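336aa long hypothetical dTDP-glucose 4,6-dehydratase (Pyrococcus horikoshii, PDB 2HUN) binds NAD(+) in a Rossmann-type domain and probably works as a dTDP-glucose 4,6-dehydratase, removing water from the nucleotide sugar. Local coordinates at residues 128-132 and 143-147; 133-139 and 279-284; 184-188 and 317-322; 192-196 and 307-312. Residues are numbered along the deposited sequence.

How the contacts relate
Contacts 1 and 2 sit together beyond strand 121-127, with centres 10 Å apart; contacts 3 and 4 pair up on the opposite side of the chain's centre from contact 1, their centres about 9 Å apart and about 27 to 30 Å from those of the first pair. Residues 128-147 form one long loop before helix 150-168: contact 1 closes it on itself, while contact 2 ties its middle to the loop 279-284. Contact 4 packs helix 191-200 on helix 300-313, nested within the chain span closed by contact 3, whose helix 315-318 follows. Later parts of the chain are brought back to two connections that leave neighbouring parallel strands, 121-127 and 172-182, of the sheet that carries NAD.

Contact 1 of 4, residues 128-132 and 143-147; sequences DEVYG and DRLMP
Residues 128-131 take helical backbone angles without a regular helix: Gly-132 N hydrogen-bonds Glu-129 O (3.1 Å) and Tyr-131 N only weakly reaches Asp-128 O. Gly-132 then leaves at phi 77°, psi -176°. Segment 143-147 is largely extended but no regular strand, Met-146 departing at psi 66°; the CA atoms of Tyr-131 and Leu-145 come within 4.2 Å. One backbone hydrogen bond joins the two, Met-146 N to Val-130 O, 2.9 Å; a second hydrogen bond comes from the side chain of Arg-144 (chi1 p), whose NH1 reaches Tyr-131 O at 3.2 Å. Gly-132 CA lies 3.3 Å from Met-146 O, where a CB would clash. Leu-145 (m, t) puts CD2 3.8 Å from both Val-130 CG2 and Tyr-131 CD1. The Tyr-131 ring (chi1 m) has Asp-143 O near its plane, 4.0 Å from CE1, and its hydroxyl hydrogen-bonds Asn-241 and Arg-177. Leu-145 and Pro-147 pack on Met-160 of the second subunit. The side chains of Glu-129 and Val-130 lie about 4 Å from those of Tyr-151 and Lys-155, respectively, which bind NAD(+). Such a loop, between a central parallel strand and the helix carrying the Tyr-xxx-Lys pair, is characteristic of the active-site region in extended short-chain dehydrogenases.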
loop_
_atom_site.group_PDB
_atom_site.type_symbol
_atom_site.label_atom_id
_atom_site.label_comp_id
_atom_site.label_asym_id
_atom_site.label_seq_id
_atom_site.Cartn_x
_atom_site.Cartn_y
_atom_site.Cartn_z
ATOM N N ASP A 128 0.501 6.750 -11.729
ATOM C CA ASP A 128 0.622 5.585 -12.602
ATOM C C ASP A 128 1.847 4.764 -12.201
ATOM O O ASP A 128 1.988 3.602 -12.588
ATOM C CB ASP A 128 0.734 6.035 -14.072
ATOM C CG ASP A 128 2.008 6.853 -14.362
ATOM O OD1 ASP A 128 2.564 7.484 -13.439
ATOM O OD2 ASP A 128 2.441 6.873 -15.533
ATOM N N GLU A 129 2.727 5.367 -11.407
ATOM C CA GLU A 129 3.930 4.673 -10.967
ATOM C C GLU A 129 3.671 3.562 -9.954
ATOM O O GLU A 129 4.535 2.708 -9.746
ATOM C CB GLU A 129 4.948 5.664 -10.387
ATOM C CG GLU A 129 5.656 6.517 -11.439
ATOM C CD GLU A 129 6.767 7.367 -10.839
ATOM O OE1 GLU A 129 7.755 6.794 -10.334
ATOM O OE2 GLU A 129 6.647 8.606 -10.863
ATOM N N VAL A 130 2.498 3.554 -9.328
ATOM C CA VAL A 130 2.207 2.508 -8.346
ATOM C C VAL A 130 2.257 1.118 -8.969
ATOM O O VAL A 130 2.615 0.155 -8.303
ATOM C CB VAL A 130 0.826 2.702 -7.676
ATOM C CG1 VAL A 130 0.859 3.919 -6.760
ATOM C CG2 VAL A 130 -0.256 2.857 -8.741
ATOM N N TYR A 131 1.914 1.026 -10.251
ATOM C CA TYR A 131 1.911 -0.244 -10.975
ATOM C C TYR A 131 3.278 -0.738 -11.447
ATOM O O TYR A 131 3.416 -1.889 -11.859
ATOM C CB TYR A 131 1.075 -0.125 -12.247
ATOM C CG TYR A 131 -0.382 0.227 -12.040
ATOM C CD1 TYR A 131 -1.304 -0.740 -11.633
ATOM C CD2 TYR A 131 -0.844 1.518 -12.288
ATOM C CE1 TYR A 131 -2.655 -0.429 -11.487
ATOM C CE2 TYR A 131 -2.192 1.844 -12.144
ATOM C CZ TYR A 131 -3.092 0.863 -11.745
ATOM O OH TYR A 131 -4.424 1.171 -11.612
ATOM N N GLY A 132 4.284 0.125 -11.408
ATOM C CA GLY A 132 5.589 -0.289 -11.894
ATOM C C GLY A 132 5.580 -0.275 -13.413
ATOM O O GLY A 132 4.575 0.097 -14.023
ATOM N N ASP A 143 -5.238 -4.652 -11.612
ATOM C CA ASP A 143 -3.921 -5.290 -11.579
ATOM C C ASP A 143 -3.174 -4.965 -10.294
ATOM O O ASP A 143 -3.403 -3.931 -9.684
ATOM C CB ASP A 143 -3.081 -4.841 -12.776
ATOM C CG ASP A 143 -3.655 -5.316 -14.095
ATOM O OD1 ASP A 143 -4.151 -6.451 -14.136
ATOM O OD2 ASP A 143 -3.590 -4.563 -15.089
ATOM N N ARG A 144 -2.286 -5.864 -9.886
ATOM C CA ARG A 144 -1.492 -5.682 -8.680
ATOM C C ARG A 144 -0.599 -4.469 -8.856
ATOM O O ARG A 144 -0.380 -4.000 -9.969
ATOM C CB ARG A 144 -0.596 -6.905 -8.431
ATOM C CG ARG A 144 0.717 -6.919 -9.263
ATOM C CD ARG A 144 0.460 -7.015 -10.776
ATOM N NE ARG A 144 1.702 -6.983 -11.552
ATOM C CZ ARG A 144 2.446 -5.896 -11.756
ATOM N NH1 ARG A 144 2.081 -4.723 -11.250
ATOM N NH2 ARG A 144 3.571 -5.982 -12.459
ATOM N N LEU A 145 -0.071 -3.971 -7.747
ATOM C CA LEU A 145 0.837 -2.845 -7.796
ATOM C C LEU A 145 2.246 -3.419 -7.673
ATOM O O LEU A 145 2.428 -4.539 -7.188
ATOM C CB LEU A 145 0.560 -1.874 -6.638
ATOM C CG LEU A 145 -0.866 -1.307 -6.554
ATOM C CD1 LEU A 145 -0.936 -0.252 -5.464
ATOM C CD2 LEU A 145 -1.272 -0.723 -7.880
ATOM N N MET A 146 3.238 -2.657 -8.125
ATOM C CA MET A 146 4.632 -3.081 -8.044
ATOM C C MET A 146 5.512 -1.831 -8.034
ATOM O O MET A 146 6.266 -1.580 -8.976
ATOM C CB MET A 146 4.990 -3.968 -9.238
ATOM C CG MET A 146 6.286 -4.758 -9.055
ATOM S SD MET A 146 6.260 -5.827 -7.589
ATOM C CE MET A 146 5.106 -7.129 -8.115
ATOM N N PRO A 147 5.416 -1.025 -6.962
ATOM C CA PRO A 147 6.208 0.204 -6.841
ATOM C C PRO A 147 7.707 -0.096 -6.838
ATOM O O PRO A 147 8.147 -1.047 -6.199
ATOM C CB PRO A 147 5.727 0.788 -5.518
ATOM C CG PRO A 147 5.424 -0.449 -4.703
ATOM C CD PRO A 147 4.681 -1.306 -5.713
#

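Contact 2 of 4, residues 133-139 and 279-284; sequences DILKGSF and LRYSLD
Arg-280 reaches into the bend of 133-139 with its side chain extended through chi3 (t, t, t), chi4 at -88° turning the guanidinium. Arg-280 NH1 hydrogen-bonds Ile-134 O at 2.9 Å and Gly-137 O at 3.0 Å, and Arg-280 NH2 also hydrogen-bonds Gly-137 O at 3.0 Å; NH2 forms a salt bridge with Glu-247. Ser-138 OG (chi1 m) donates to Ser-282 OG (chi1 t) at 2.6 Å, the latter also hydrogen-bonded to Glu-247. The strip 279-284 is extended, and the other segment runs in the same direction, bowing out between Asp-133 and Ser-138 around the Arg-280 guanidinium, through Leu-135, with helical angles, and Gly-137 (phi 95°), and returning. Ile-134 N meets Arg-280 O at 2.9 Å; farther along, Phe-139 N to Ser-282 O (3.1 Å) and Asp-284 N to Phe-139 O (2.9 Å) make a single parallel beta bridge, Phe-139 with Leu-283. The contact joins the loop after strand 121-127 of the Rossmann sheet to the one before helix 286-292. Phe-139 (m) lays its ring nearly parallel to that of Tyr-131. Asp-284 (t) brings OD2 2.7 Å from a water that also donates to Ser-138 O at 2.9 Å.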
loop_
_atom_site.group_PDB
_atom_site.type_symbol
_atom_site.label_atom_id
_atom_site.label_comp_id
_atom_site.label_asym_id
_atom_site.label_seq_id
_atom_site.Cartn_x
_atom_site.Cartn_y
_atom_site.Cartn_z
ATOM N N ASP A 133 6.669 -0.699 -14.039
ATOM C CA ASP A 133 6.730 -0.661 -15.500
ATOM C C ASP A 133 6.059 -1.823 -16.216
ATOM O O ASP A 133 5.700 -2.823 -15.603
ATOM C CB ASP A 133 8.190 -0.561 -15.950
ATOM C CG ASP A 133 8.989 -1.790 -15.597
ATOM O OD1 ASP A 133 9.084 -2.108 -14.394
ATOM O OD2 ASP A 133 9.521 -2.438 -16.523
ATOM N N ILE A 134 5.897 -1.676 -17.527
ATOM C CA ILE A 134 5.272 -2.704 -18.349
ATOM C C ILE A 134 5.732 -2.517 -19.797
ATOM O O ILE A 134 5.511 -1.467 -20.410
ATOM C CB ILE A 134 3.723 -2.621 -18.253
ATOM C CG1 ILE A 134 3.075 -3.556 -19.279
ATOM C CG2 ILE A 134 3.269 -1.188 -18.465
ATOM C CD1 ILE A 134 1.589 -3.746 -19.062
ATOM N N LEU A 135 6.390 -3.537 -20.334
ATOM C CA LEU A 135 6.898 -3.482 -21.700
ATOM C C LEU A 135 5.812 -3.411 -22.765
ATOM O O LEU A 135 5.941 -2.677 -23.742
ATOM C CB LEU A 135 7.807 -4.685 -21.963
ATOM C CG LEU A 135 9.244 -4.573 -21.437
ATOM C CD1 LEU A 135 9.265 -4.111 -19.981
ATOM C CD2 LEU A 135 9.922 -5.930 -21.583
ATOM N N LYS A 136 4.738 -4.166 -22.582
ATOM C CA LYS A 136 3.662 -4.155 -23.562
ATOM C C LYS A 136 2.287 -4.218 -22.892
ATOM O O LYS A 136 2.085 -4.962 -21.937
ATOM C CB LYS A 136 3.836 -5.322 -24.532
ATOM C CG LYS A 136 2.924 -5.271 -25.746
ATOM C CD LYS A 136 3.083 -6.528 -26.601
ATOM C CE LYS A 136 2.069 -6.558 -27.737
ATOM N NZ LYS A 136 2.076 -7.865 -28.450
ATOM N N GLY A 137 1.346 -3.429 -23.405
ATOM C CA GLY A 137 0.011 -3.405 -22.833
ATOM C C GLY A 137 -0.147 -2.272 -21.833
ATOM O O GLY A 137 0.684 -1.366 -21.783
ATOM N N SER A 138 -1.217 -2.318 -21.043
ATOM C CA SER A 138 -1.495 -1.282 -20.055
ATOM C C SER A 138 -2.167 -1.873 -18.826
ATOM O O SER A 138 -2.940 -2.821 -18.934
ATOM C CB SER A 138 -2.412 -0.210 -20.653
ATOM O OG SER A 138 -1.816 0.428 -21.767
ATOM N N PHE A 139 -1.875 -1.291 -17.665
ATOM C CA PHE A 139 -2.431 -1.738 -16.394
ATOM C C PHE A 139 -3.852 -1.235 -16.152
ATOM O O PHE A 139 -4.174 -0.073 -16.432
ATOM C CB PHE A 139 -1.546 -1.256 -15.231
ATOM C CG PHE A 139 -0.210 -1.947 -15.143
ATOM C CD1 PHE A 139 -0.130 -3.291 -14.795
ATOM C CD2 PHE A 139 0.971 -1.246 -15.379
ATOM C CE1 PHE A 139 1.105 -3.927 -14.683
ATOM C CE2 PHE A 139 2.216 -1.876 -15.269
ATOM C CZ PHE A 139 2.282 -3.217 -14.920
ATOM N N LEU A 279 12.328 2.815 -18.716
ATOM C CA LEU A 279 11.099 2.097 -18.363
ATOM C C LEU A 279 9.835 2.732 -18.960
ATOM O O LEU A 279 9.718 3.936 -19.122
ATOM C CB LEU A 279 10.999 2.033 -16.843
ATOM C CG LEU A 279 12.210 1.364 -16.204
ATOM C CD1 LEU A 279 11.963 1.000 -14.739
ATOM C CD2 LEU A 279 12.617 0.072 -16.907
ATOM N N ARG A 280 8.885 1.846 -19.322
ATOM C CA ARG A 280 7.603 2.298 -19.836
ATOM C C ARG A 280 6.495 2.138 -18.788
ATOM O O ARG A 280 6.400 1.136 -18.092
ATOM C CB ARG A 280 7.267 1.453 -21.071
ATOM C CG ARG A 280 5.859 1.704 -21.622
ATOM C CD ARG A 280 5.622 1.002 -22.970
ATOM N NE ARG A 280 4.272 1.266 -23.489
ATOM C CZ ARG A 280 3.279 0.433 -23.099
ATOM N NH1 ARG A 280 3.521 -0.560 -22.259
ATOM N NH2 ARG A 280 2.032 0.633 -23.549
ATOM N N TYR A 281 5.669 3.170 -18.681
ATOM C CA TYR A 281 4.548 3.183 -17.759
ATOM C C TYR A 281 3.334 3.390 -18.640
ATOM O O TYR A 281 3.360 4.236 -19.528
ATOM C CB TYR A 281 4.693 4.338 -16.775
ATOM C CG TYR A 281 5.843 4.146 -15.821
ATOM C CD1 TYR A 281 5.663 3.479 -14.613
ATOM C CD2 TYR A 281 7.119 4.609 -16.139
ATOM C CE1 TYR A 281 6.725 3.277 -13.737
ATOM C CE2 TYR A 281 8.193 4.411 -15.271
ATOM C CZ TYR A 281 7.987 3.746 -14.073
ATOM O OH TYR A 281 9.037 3.563 -13.207
ATOM N N SER A 282 2.281 2.612 -18.416
ATOM C CA SER A 282 1.094 2.740 -19.246
ATOM C C SER A 282 -0.181 2.377 -18.492
ATOM O O SER A 282 -0.276 1.309 -17.890
ATOM C CB SER A 282 1.245 1.856 -20.487
ATOM O OG SER A 282 0.178 2.057 -21.387
ATOM N N LEU A 283 -1.157 3.281 -18.530
ATOM C CA LEU A 283 -2.428 3.072 -17.853
ATOM C C LEU A 283 -3.583 2.879 -18.826
ATOM O O LEU A 283 -3.683 3.564 -19.844
ATOM C CB LEU A 283 -2.766 4.260 -16.947
ATOM C CG LEU A 283 -1.790 4.668 -15.844
ATOM C CD1 LEU A 283 -2.494 5.654 -14.922
ATOM C CD2 LEU A 283 -1.330 3.459 -15.061
ATOM N N ASP A 284 -4.451 1.933 -18.487
ATOM C CA ASP A 284 -5.646 1.635 -19.263
ATOM C C ASP A 284 -6.735 2.478 -18.586
ATOM O O ASP A 284 -7.151 2.160 -17.474
ATOM C CB ASP A 284 -5.995 0.150 -19.125
ATOM C CG ASP A 284 -7.287 -0.225 -19.834
ATOM O OD1 ASP A 284 -8.201 0.631 -19.929
ATOM O OD2 ASP A 284 -7.395 -1.389 -20.280
HETATM O O HOH W 1 -5.293 -3.089 -20.522
#

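Contact 3 of 4, residues 184-188 and 317-322; sequences PYQFP and WWKPLV
Tyr-185 has a positive phi (71°, psi 14°), unusual for a residue with a side chain, and sets its own CA over the indole of Trp-317: CA lies 3.8 Å from the centroid of the six-membered ring, a CH-pi contact. Its phenol (chi1 m) adds a T-shaped stack, edge toward the five-membered ring, with centroids 5.2 Å apart and planes at 90°. With Phe-187 these residues form an aromatic cluster, joining the loop after strand 172-182 of the Rossmann sheet to the helix 315-318 near the C-terminus. Segment 184-188 is otherwise mostly extended, with Pro-188 turning to helical angles ahead of helix 191-200. Opposite it, residues 319-321 keep helical angles, with Leu-321 N hydrogen-bonded to Trp-318 O at 2.9 Å. Trp-317 (chi1 t, chi2 86°) puts CH2 3.2 Å from Tyr-185 O and CZ3 3.3 Å from Gln-186 O; its NE1 hydrogen-bonds Asn-46, and its ring also meets Trp-310 edge-to-face. Phe-187 CD1 lies 3.9 Å from Trp-317 CH2, the rings oblique. Gln-186 turns its CB away from the helix, and its side chain lies about 5 Å from the bound NAD. Leu-321 (m, t) makes a CH-pi contact over one face of the Phe-187 ring, CD1 3.9 Å from the centroid. Pro-188 finishes the contact, CG 3.7 Å from Leu-321 CB and CB 3.5 Å from Val-322 CG1.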
loop_
_atom_site.group_PDB
_atom_site.type_symbol
_atom_site.label_atom_id
_atom_site.label_comp_id
_atom_site.label_asym_id
_atom_site.label_seq_id
_atom_site.Cartn_x
_atom_site.Cartn_y
_atom_site.Cartn_z
ATOM N N PRO A 184 0.662 24.781 -17.688
ATOM C CA PRO A 184 1.003 25.945 -16.861
ATOM C C PRO A 184 1.431 25.603 -15.439
ATOM O O PRO A 184 0.938 24.646 -14.837
ATOM C CB PRO A 184 -0.282 26.771 -16.882
ATOM C CG PRO A 184 -0.885 26.423 -18.227
ATOM C CD PRO A 184 -0.677 24.935 -18.290
ATOM N N TYR A 185 2.364 26.387 -14.912
ATOM C CA TYR A 185 2.841 26.217 -13.544
ATOM C C TYR A 185 3.700 24.996 -13.214
ATOM O O TYR A 185 3.892 24.680 -12.039
ATOM C CB TYR A 185 1.651 26.272 -12.586
ATOM C CG TYR A 185 0.860 27.559 -12.689
ATOM C CD1 TYR A 185 1.355 28.753 -12.155
ATOM C CD2 TYR A 185 -0.378 27.589 -13.337
ATOM C CE1 TYR A 185 0.634 29.948 -12.262
ATOM C CE2 TYR A 185 -1.105 28.775 -13.452
ATOM C CZ TYR A 185 -0.594 29.949 -12.911
ATOM O OH TYR A 185 -1.325 31.114 -13.006
ATOM N N GLN A 186 4.211 24.299 -14.225
ATOM C CA GLN A 186 5.088 23.158 -13.960
ATOM C C GLN A 186 6.508 23.715 -13.812
ATOM O O GLN A 186 6.923 24.553 -14.612
ATOM C CB GLN A 186 5.048 22.159 -15.117
ATOM C CG GLN A 186 5.928 20.931 -14.899
ATOM C CD GLN A 186 5.668 19.831 -15.924
ATOM O OE1 GLN A 186 5.668 20.079 -17.127
ATOM N NE2 GLN A 186 5.450 18.608 -15.442
ATOM N N PHE A 187 7.253 23.260 -12.804
ATOM C CA PHE A 187 8.615 23.759 -12.603
ATOM C C PHE A 187 9.503 23.540 -13.835
ATOM O O PHE A 187 9.440 22.495 -14.479
ATOM C CB PHE A 187 9.230 23.130 -11.352
ATOM C CG PHE A 187 8.951 23.913 -10.096
ATOM C CD1 PHE A 187 7.682 24.429 -9.851
ATOM C CD2 PHE A 187 9.956 24.139 -9.163
ATOM C CE1 PHE A 187 7.417 25.162 -8.689
ATOM C CE2 PHE A 187 9.704 24.870 -7.996
ATOM C CZ PHE A 187 8.432 25.381 -7.760
ATOM N N PRO A 188 10.343 24.539 -14.166
ATOM C CA PRO A 188 11.284 24.618 -15.292
ATOM C C PRO A 188 12.204 23.450 -15.636
ATOM O O PRO A 188 12.566 23.290 -16.805
ATOM C CB PRO A 188 12.065 25.895 -14.992
ATOM C CG PRO A 188 12.055 25.950 -13.510
ATOM C CD PRO A 188 10.615 25.628 -13.209
ATOM N N TRP A 317 7.040 34.136 -14.056
ATOM C CA TRP A 317 6.850 32.976 -13.188
ATOM C C TRP A 317 8.022 31.984 -13.142
ATOM O O TRP A 317 8.516 31.673 -12.058
ATOM C CB TRP A 317 5.563 32.227 -13.587
ATOM C CG TRP A 317 5.213 31.097 -12.649
ATOM C CD1 TRP A 317 4.502 31.181 -11.483
ATOM C CD2 TRP A 317 5.627 29.733 -12.769
ATOM N NE1 TRP A 317 4.451 29.950 -10.866
ATOM C CE2 TRP A 317 5.135 29.043 -11.634
ATOM C CE3 TRP A 317 6.372 29.024 -13.722
ATOM C CZ2 TRP A 317 5.364 27.676 -11.429
ATOM C CZ3 TRP A 317 6.602 27.667 -13.517
ATOM C CH2 TRP A 317 6.097 27.007 -12.376
ATOM N N TRP A 318 8.476 31.505 -14.300
ATOM C CA TRP A 318 9.559 30.517 -14.340
ATOM C C TRP A 318 10.980 31.044 -14.172
ATOM O O TRP A 318 11.870 30.334 -13.701
ATOM C CB TRP A 318 9.503 29.704 -15.641
ATOM C CG TRP A 318 9.522 30.503 -16.928
ATOM C CD1 TRP A 318 8.442 30.859 -17.686
ATOM C CD2 TRP A 318 10.685 30.928 -17.667
ATOM N NE1 TRP A 318 8.844 31.461 -18.852
ATOM C CE2 TRP A 318 10.208 31.521 -18.867
ATOM C CE3 TRP A 318 12.059 30.863 -17.435
ATOM C CZ2 TRP A 318 11.085 32.047 -19.826
ATOM C CZ3 TRP A 318 12.922 31.383 -18.391
ATOM C CH2 TRP A 318 12.431 31.965 -19.573
ATOM N N LYS A 319 11.184 32.284 -14.586
ATOM C CA LYS A 319 12.475 32.935 -14.515
ATOM C C LYS A 319 13.145 32.832 -13.134
ATOM O O LYS A 319 14.299 32.441 -13.028
ATOM C CB LYS A 319 12.290 34.395 -14.927
ATOM C CG LYS A 319 13.573 35.153 -15.072
ATOM C CD LYS A 319 14.541 34.370 -15.926
ATOM C CE LYS A 319 15.784 35.195 -16.143
ATOM N NZ LYS A 319 16.986 34.312 -16.264
ATOM N N PRO A 320 12.432 33.187 -12.055
ATOM C CA PRO A 320 13.009 33.103 -10.706
ATOM C C PRO A 320 13.360 31.664 -10.330
ATOM O O PRO A 320 14.200 31.421 -9.464
ATOM C CB PRO A 320 11.893 33.644 -9.813
ATOM C CG PRO A 320 11.117 34.532 -10.724
ATOM C CD PRO A 320 11.086 33.779 -12.013
ATOM N N LEU A 321 12.720 30.712 -11.000
ATOM C CA LEU A 321 12.938 29.301 -10.700
ATOM C C LEU A 321 14.089 28.616 -11.432
ATOM O O LEU A 321 14.604 27.604 -10.955
ATOM C CB LEU A 321 11.643 28.516 -10.943
ATOM C CG LEU A 321 10.414 29.012 -10.172
ATOM C CD1 LEU A 321 9.199 28.162 -10.544
ATOM C CD2 LEU A 321 10.685 28.955 -8.670
ATOM N N VAL A 322 14.494 29.148 -12.582
ATOM C CA VAL A 322 15.591 28.534 -13.327
ATOM C C VAL A 322 16.936 28.842 -12.672
ATOM O O VAL A 322 17.127 29.918 -12.099
ATOM C CB VAL A 322 15.601 28.995 -14.800
ATOM C CG1 VAL A 322 14.361 28.467 -15.509
ATOM C CG2 VAL A 322 15.652 30.514 -14.879
#

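Contact 4 of 4, residues 192-196 and 307-312; sequences IPKTI and TIDWYL
Two helical segments, 192-196 and 307-312, cross at -63° with axes 10.2 Å apart at closest approach; the nearest CA pairs are Ile-196 with Ile-308 (6.4 Å) and Pro-193 with Tyr-311 (7.4 Å). Ile-192 (m, t) starts the interface, its CG2 4.0 Å from Thr-307 CG2, and its side chain also touches Trp-217 and Val-253. Pro-193 comes next, its CA over one face of the Tyr-311 ring, with CB 3.9 Å from CE2 of that tyrosine and CG 3.6 Å from its OH. Tyr-311 (chi1 -82°, chi2 84°) hydrogen-bonds through this hydroxyl to Gln-186 O. One turn on, Ile-196 N hydrogen-bonds Ile-192 O at 3.1 Å. Ile-196 (m, t) points its CB toward the other helix and is the centre of the contact: Ile-196 CD1 is 3.8 Å from both Thr-307 CG2 and Ile-308 CA and 3.9 Å from Ile-308 CG1, while CG2 lies 4.1 Å from Tyr-311 CB and 4.4 Å from Leu-312 CD2. Ile-196 and Ile-308 both reach Met-261. The contact is mainly apolar, and it packs helix 300-313 against the helix that follows strand 172-182, in the smaller C-terminal part characteristic of extended short-chain dehydrogenases, where the sugar nucleotide usually binds.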
loop_
_atom_site.group_PDB
_atom_site.type_symbol
_atom_site.label_atom_id
_atom_site.label_comp_id
_atom_site.label_asym_id
_atom_site.label_seq_id
_atom_site.Cartn_x
_atom_site.Cartn_y
_atom_site.Cartn_z
ATOM N N ILE A 192 9.176 19.125 -20.635
ATOM C CA ILE A 192 8.482 20.059 -21.516
ATOM C C ILE A 192 8.797 21.529 -21.221
ATOM O O ILE A 192 9.075 22.301 -22.137
ATOM C CB ILE A 192 6.956 19.783 -21.493
ATOM C CG1 ILE A 192 6.700 18.397 -22.102
ATOM C CG2 ILE A 192 6.202 20.842 -22.275
ATOM C CD1 ILE A 192 5.266 17.912 -22.008
ATOM N N PRO A 193 8.763 21.937 -19.941
ATOM C CA PRO A 193 9.075 23.338 -19.639
ATOM C C PRO A 193 10.530 23.655 -19.991
ATOM O O PRO A 193 10.823 24.671 -20.617
ATOM C CB PRO A 193 8.819 23.434 -18.137
ATOM C CG PRO A 193 7.733 22.421 -17.918
ATOM C CD PRO A 193 8.220 21.255 -18.755
ATOM N N LYS A 194 11.439 22.775 -19.576
ATOM C CA LYS A 194 12.857 22.960 -19.850
ATOM C C LYS A 194 13.094 23.113 -21.348
ATOM O O LYS A 194 13.836 23.999 -21.781
ATOM C CB LYS A 194 13.660 21.766 -19.330
ATOM C CG LYS A 194 15.163 21.879 -19.560
ATOM C CD LYS A 194 15.896 20.578 -19.226
ATOM C CE LYS A 194 15.357 19.404 -20.046
ATOM N NZ LYS A 194 15.290 19.682 -21.524
ATOM N N THR A 195 12.462 22.251 -22.140
ATOM C CA THR A 195 12.617 22.302 -23.588
ATOM C C THR A 195 12.142 23.630 -24.176
ATOM O O THR A 195 12.841 24.233 -24.990
ATOM C CB THR A 195 11.852 21.151 -24.274
ATOM O OG1 THR A 195 12.347 19.894 -23.794
ATOM C CG2 THR A 195 12.039 21.210 -25.786
ATOM N N ILE A 196 10.959 24.085 -23.770
ATOM C CA ILE A 196 10.414 25.344 -24.271
ATOM C C ILE A 196 11.332 26.512 -23.917
ATOM O O ILE A 196 11.702 27.310 -24.781
ATOM C CB ILE A 196 9.018 25.624 -23.678
ATOM C CG1 ILE A 196 8.021 24.567 -24.162
ATOM C CG2 ILE A 196 8.550 27.013 -24.084
ATOM C CD1 ILE A 196 6.703 24.597 -23.430
ATOM N N THR A 307 0.793 25.178 -23.797
ATOM C CA THR A 307 1.880 25.185 -22.832
ATOM C C THR A 307 3.005 26.105 -23.313
ATOM O O THR A 307 3.626 26.813 -22.515
ATOM C CB THR A 307 2.411 23.753 -22.602
ATOM O OG1 THR A 307 1.339 22.929 -22.118
ATOM C CG2 THR A 307 3.543 23.755 -21.579
ATOM N N ILE A 308 3.258 26.097 -24.620
ATOM C CA ILE A 308 4.286 26.955 -25.202
ATOM C C ILE A 308 3.886 28.415 -24.980
ATOM O O ILE A 308 4.674 29.211 -24.467
ATOM C CB ILE A 308 4.446 26.695 -26.724
ATOM C CG1 ILE A 308 5.065 25.310 -26.950
ATOM C CG2 ILE A 308 5.302 27.795 -27.360
ATOM C CD1 ILE A 308 5.029 24.829 -28.390
ATOM N N ASP A 309 2.653 28.756 -25.355
ATOM C CA ASP A 309 2.154 30.116 -25.192
ATOM C C ASP A 309 2.249 30.595 -23.745
ATOM O O ASP A 309 2.675 31.719 -23.490
ATOM C CB ASP A 309 0.696 30.216 -25.650
ATOM C CG ASP A 309 0.523 29.925 -27.128
ATOM O OD1 ASP A 309 1.532 29.646 -27.808
ATOM O OD2 ASP A 309 -0.628 29.975 -27.608
ATOM N N TRP A 310 1.852 29.747 -22.800
ATOM C CA TRP A 310 1.886 30.124 -21.390
ATOM C C TRP A 310 3.286 30.469 -20.889
ATOM O O TRP A 310 3.474 31.488 -20.226
ATOM C CB TRP A 310 1.317 29.008 -20.507
ATOM C CG TRP A 310 1.075 29.460 -19.094
ATOM C CD1 TRP A 310 -0.051 30.059 -18.612
ATOM C CD2 TRP A 310 2.003 29.414 -18.001
ATOM N NE1 TRP A 310 0.117 30.392 -17.287
ATOM C CE2 TRP A 310 1.370 30.009 -16.888
ATOM C CE3 TRP A 310 3.310 28.930 -17.854
ATOM C CZ2 TRP A 310 1.997 30.134 -15.642
ATOM C CZ3 TRP A 310 3.936 29.054 -16.615
ATOM C CH2 TRP A 310 3.277 29.654 -15.525
ATOM N N TYR A 311 4.262 29.618 -21.192
ATOM C CA TYR A 311 5.629 29.850 -20.741
ATOM C C TYR A 311 6.296 31.052 -21.386
ATOM O O TYR A 311 7.129 31.714 -20.763
ATOM C CB TYR A 311 6.494 28.602 -20.955
ATOM C CG TYR A 311 6.314 27.587 -19.852
ATOM C CD1 TYR A 311 5.258 26.681 -19.882
ATOM C CD2 TYR A 311 7.140 27.601 -18.728
ATOM C CE1 TYR A 311 5.022 25.817 -18.817
ATOM C CE2 TYR A 311 6.911 26.746 -17.655
ATOM C CZ TYR A 311 5.847 25.858 -17.707
ATOM O OH TYR A 311 5.582 25.038 -16.638
ATOM N N LEU A 312 5.937 31.341 -22.631
ATOM C CA LEU A 312 6.535 32.480 -23.301
ATOM C C LEU A 312 5.977 33.788 -22.720
ATOM O O LEU A 312 6.714 34.763 -22.569
ATOM C CB LEU A 312 6.302 32.379 -24.814
ATOM C CG LEU A 312 7.037 31.193 -25.450
ATOM C CD1 LEU A 312 6.796 31.158 -26.950
ATOM C CD2 LEU A 312 8.528 31.306 -25.152
#